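Local structure of YCAC GENE product (Escherichia coli, 1YAC) at the interface of chains A and B. The protein is an octameric hydrolase of unknown specificity, built on the three-layer alpha-beta-alpha sandwich of the isochorismatase family. Residues are numbered along the deposited sequence; one frame, centred on the assembly and turned at random. Chains: chain A/B, YCAC GENE product.

The interface of chains A and B. Residues chain A 23, 26-27, 29, 143; chain B 191, 193-194, 197.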
ATOM      1  N   GLY A  23      20.498  16.442  10.048  1.00  9.98           N
ATOM      2  CA  GLY A  23      19.685  15.890  11.114  1.00  9.13           C
ATOM      3  C   GLY A  23      18.223  15.853  10.706  1.00 11.25           C
ATOM      4  O   GLY A  23      17.570  14.811  10.784  1.00 10.35           O
ATOM      5  N   SER A  26      16.530  13.068   8.613  1.00 10.25           N
ATOM      6  CA  SER A  26      16.154  11.781   9.228  1.00 10.98           C
ATOM      7  C   SER A  26      14.657  11.762   9.589  1.00 10.48           C
ATOM      8  O   SER A  26      14.067  10.697   9.756  1.00 10.94           O
ATOM      9  CB  SER A  26      17.017  11.447  10.462  1.00 10.61           C
ATOM     10  OG  SER A  26      16.728  12.277  11.566  1.00 13.02           O
ATOM     11  N   LEU A  27      14.061  12.945   9.720  1.00  9.89           N
ATOM     12  CA  LEU A  27      12.636  13.069  10.029  1.00  9.71           C
ATOM     13  C   LEU A  27      11.759  12.827   8.785  1.00  8.99           C
ATOM     14  O   LEU A  27      10.557  12.558   8.896  1.00  8.00           O
ATOM     15  CB  LEU A  27      12.326  14.460  10.599  1.00 11.39           C
ATOM     16  CG  LEU A  27      13.030  14.855  11.899  1.00 15.28           C
ATOM     17  CD1 LEU A  27      12.549  16.233  12.327  1.00 17.36           C
ATOM     18  CD2 LEU A  27      12.752  13.853  12.989  1.00 17.98           C
ATOM     19  N   ARG A  29      10.090  10.904   6.201  1.00  7.83           N
ATOM     20  CA  ARG A  29       9.696   9.514   5.983  1.00  7.35           C
ATOM     21  C   ARG A  29       8.546   9.399   4.998  1.00  9.01           C
ATOM     22  O   ARG A  29       8.095   8.274   4.713  1.00  9.69           O
ATOM     23  CB  ARG A  29       9.318   8.836   7.307  1.00  6.77           C
ATOM     24  CG  ARG A  29      10.484   8.656   8.277  1.00  6.10           C
ATOM     25  CD  ARG A  29      10.041   8.008   9.589  1.00  7.37           C
ATOM     26  NE  ARG A  29      11.181   7.759  10.471  1.00  8.22           N
ATOM     27  CZ  ARG A  29      11.968   6.682  10.410  1.00 10.80           C
ATOM     28  NH1 ARG A  29      11.745   5.721   9.503  1.00  8.83           N
ATOM     29  NH2 ARG A  29      13.010   6.581  11.241  1.00 10.28           N
ATOM     30  N   PHE A 143       7.088  14.059   7.895  1.00  6.90           N
ATOM     31  CA  PHE A 143       6.858  12.831   8.650  1.00  7.53           C
ATOM     32  C   PHE A 143       6.112  11.711   7.918  1.00  7.48           C
ATOM     33  O   PHE A 143       6.583  10.576   7.874  1.00  6.73           O
ATOM     34  CB  PHE A 143       6.109  13.146   9.959  1.00  6.63           C
ATOM     35  CG  PHE A 143       6.770  14.202  10.801  1.00  8.03           C
ATOM     36  CD1 PHE A 143       7.816  13.875  11.670  1.00  7.23           C
ATOM     37  CD2 PHE A 143       6.370  15.536  10.704  1.00  7.50           C
ATOM     38  CE1 PHE A 143       8.459  14.861  12.424  1.00  7.64           C
ATOM     39  CE2 PHE A 143       7.007  16.536  11.451  1.00  7.40           C
ATOM     40  CZ  PHE A 143       8.051  16.198  12.310  1.00  9.18           C
TER
ATOM     41  N   ILE B 191       8.631  12.650  19.084  1.00  6.57           N
ATOM     42  CA  ILE B 191       9.207  12.359  17.777  1.00  7.14           C
ATOM     43  C   ILE B 191      10.474  11.530  18.018  1.00  7.15           C
ATOM     44  O   ILE B 191      11.555  12.088  18.247  1.00  8.19           O
ATOM     45  CB  ILE B 191       9.581  13.663  17.018  1.00  6.13           C
ATOM     46  CG1 ILE B 191       8.394  14.630  17.000  1.00  6.91           C
ATOM     47  CG2 ILE B 191      10.034  13.334  15.589  1.00  6.73           C
ATOM     48  CD1 ILE B 191       8.769  16.025  16.536  1.00  8.74           C
ATOM     49  N   ASP B 193      12.559  10.100  16.156  1.00  7.36           N
ATOM     50  CA  ASP B 193      13.677  10.504  15.304  1.00  8.42           C
ATOM     51  C   ASP B 193      14.400  11.732  15.858  1.00  8.81           C
ATOM     52  O   ASP B 193      15.633  11.794  15.839  1.00  9.62           O
ATOM     53  CB  ASP B 193      13.206  10.765  13.862  1.00  7.95           C
ATOM     54  CG  ASP B 193      12.719   9.487  13.150  1.00 10.04           C
ATOM     55  OD1 ASP B 193      13.340   8.407  13.320  1.00 10.00           O
ATOM     56  OD2 ASP B 193      11.723   9.572  12.405  1.00  8.95           O
ATOM     57  N   TYR B 194      13.632  12.689  16.371  1.00  9.46           N
ATOM     58  CA  TYR B 194      14.217  13.902  16.919  1.00 10.89           C
ATOM     59  C   TYR B 194      14.942  13.591  18.224  1.00  9.85           C
ATOM     60  O   TYR B 194      16.041  14.103  18.473  1.00  9.63           O
ATOM     61  CB  TYR B 194      13.161  14.982  17.159  1.00 12.67           C
ATOM     62  CG  TYR B 194      13.806  16.345  17.263  1.00 18.36           C
ATOM     63  CD1 TYR B 194      14.344  16.954  16.128  1.00 21.22           C
ATOM     64  CD2 TYR B 194      13.940  17.000  18.495  1.00 21.71           C
ATOM     65  CE1 TYR B 194      14.999  18.170  16.201  1.00 24.16           C
ATOM     66  CE2 TYR B 194      14.606  18.241  18.577  1.00 24.59           C
ATOM     67  CZ  TYR B 194      15.127  18.809  17.416  1.00 25.60           C
ATOM     68  OH  TYR B 194      15.760  20.029  17.428  1.00 30.85           O
ATOM     69  N   LEU B 197      18.320  12.260  17.467  1.00  9.09           N
ATOM     70  CA  LEU B 197      19.239  13.320  17.060  1.00 11.20           C
ATOM     71  C   LEU B 197      19.766  14.031  18.301  1.00 10.82           C
ATOM     72  O   LEU B 197      20.944  14.418  18.353  1.00 11.18           O
ATOM     73  CB  LEU B 197      18.529  14.343  16.165  1.00 11.02           C
ATOM     74  CG  LEU B 197      18.118  13.874  14.766  1.00 12.64           C
ATOM     75  CD1 LEU B 197      17.451  14.981  14.051  1.00 12.31           C
ATOM     76  CD2 LEU B 197      19.307  13.452  13.967  1.00 11.15           C
TER
HETATM   77  O   HOH W   1       9.790  11.140  11.279  1.00  6.55           O
HETATM   78  O   HOH W   2      17.145  10.504  13.876  1.00  9.24           O
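A:Arg29 and B:Asp193 both set CG anti to their own carbonyl carbon (chi1 -67° in each), and from there the arginine chain runs extended to NE while the short aspartate side chain comes back the other way, so that guanidinium and carboxylate meet tip to tip. The salt bridge is side-on and two-pronged. NE of A:Arg29 reaches OD2 of B:Asp193 at 2.7 Å along an almost straight N-H, and NH2 of the same arginine takes OD1, the other carboxylate oxygen, at 2.8 Å. Both oxygens are met on their syn side, and with the two planes only 17° apart the pair lies nearly flat, which fixes the rotation of both groups. OD2 is gripped again by water 1, which passes on to the backbone O of A:Leu27 at 2.9 Å. An alanine in place of A:Arg29 would probably leave the B:Asp193 carboxylate without its charged mate, both oxygens losing an N-H partner and the group freer to turn.

B:Asp193 belongs to the first turn of helix 192-204, close to the helix start, where the helix dipole is likely to support its negative charge. Its side chain and that of A:Leu27, from the 3-10 helix 24-27, run past each other in opposite directions, with CB of B:Asp193 3.2 Å from CD2 of A:Leu27 in a tight fit. The same methyl meets CG2 of B:Ile191, and that branch also touches A:Phe143 at the ring atom CE1, 3.9 Å off, the two side chains crossing at about a right angle. One helix turn on, B:Leu197 lays its two methyls against A:Gly23 and A:Ser26. The patch joins two subunits of the octamer, although the interface as a whole is not an exact two-fold. A:Ser26 OG hydrogen-bonds back to A:Gly23 O, and it also shares water 2 with the backbone O of B:Asp193, which lies 2.8 Å from that water.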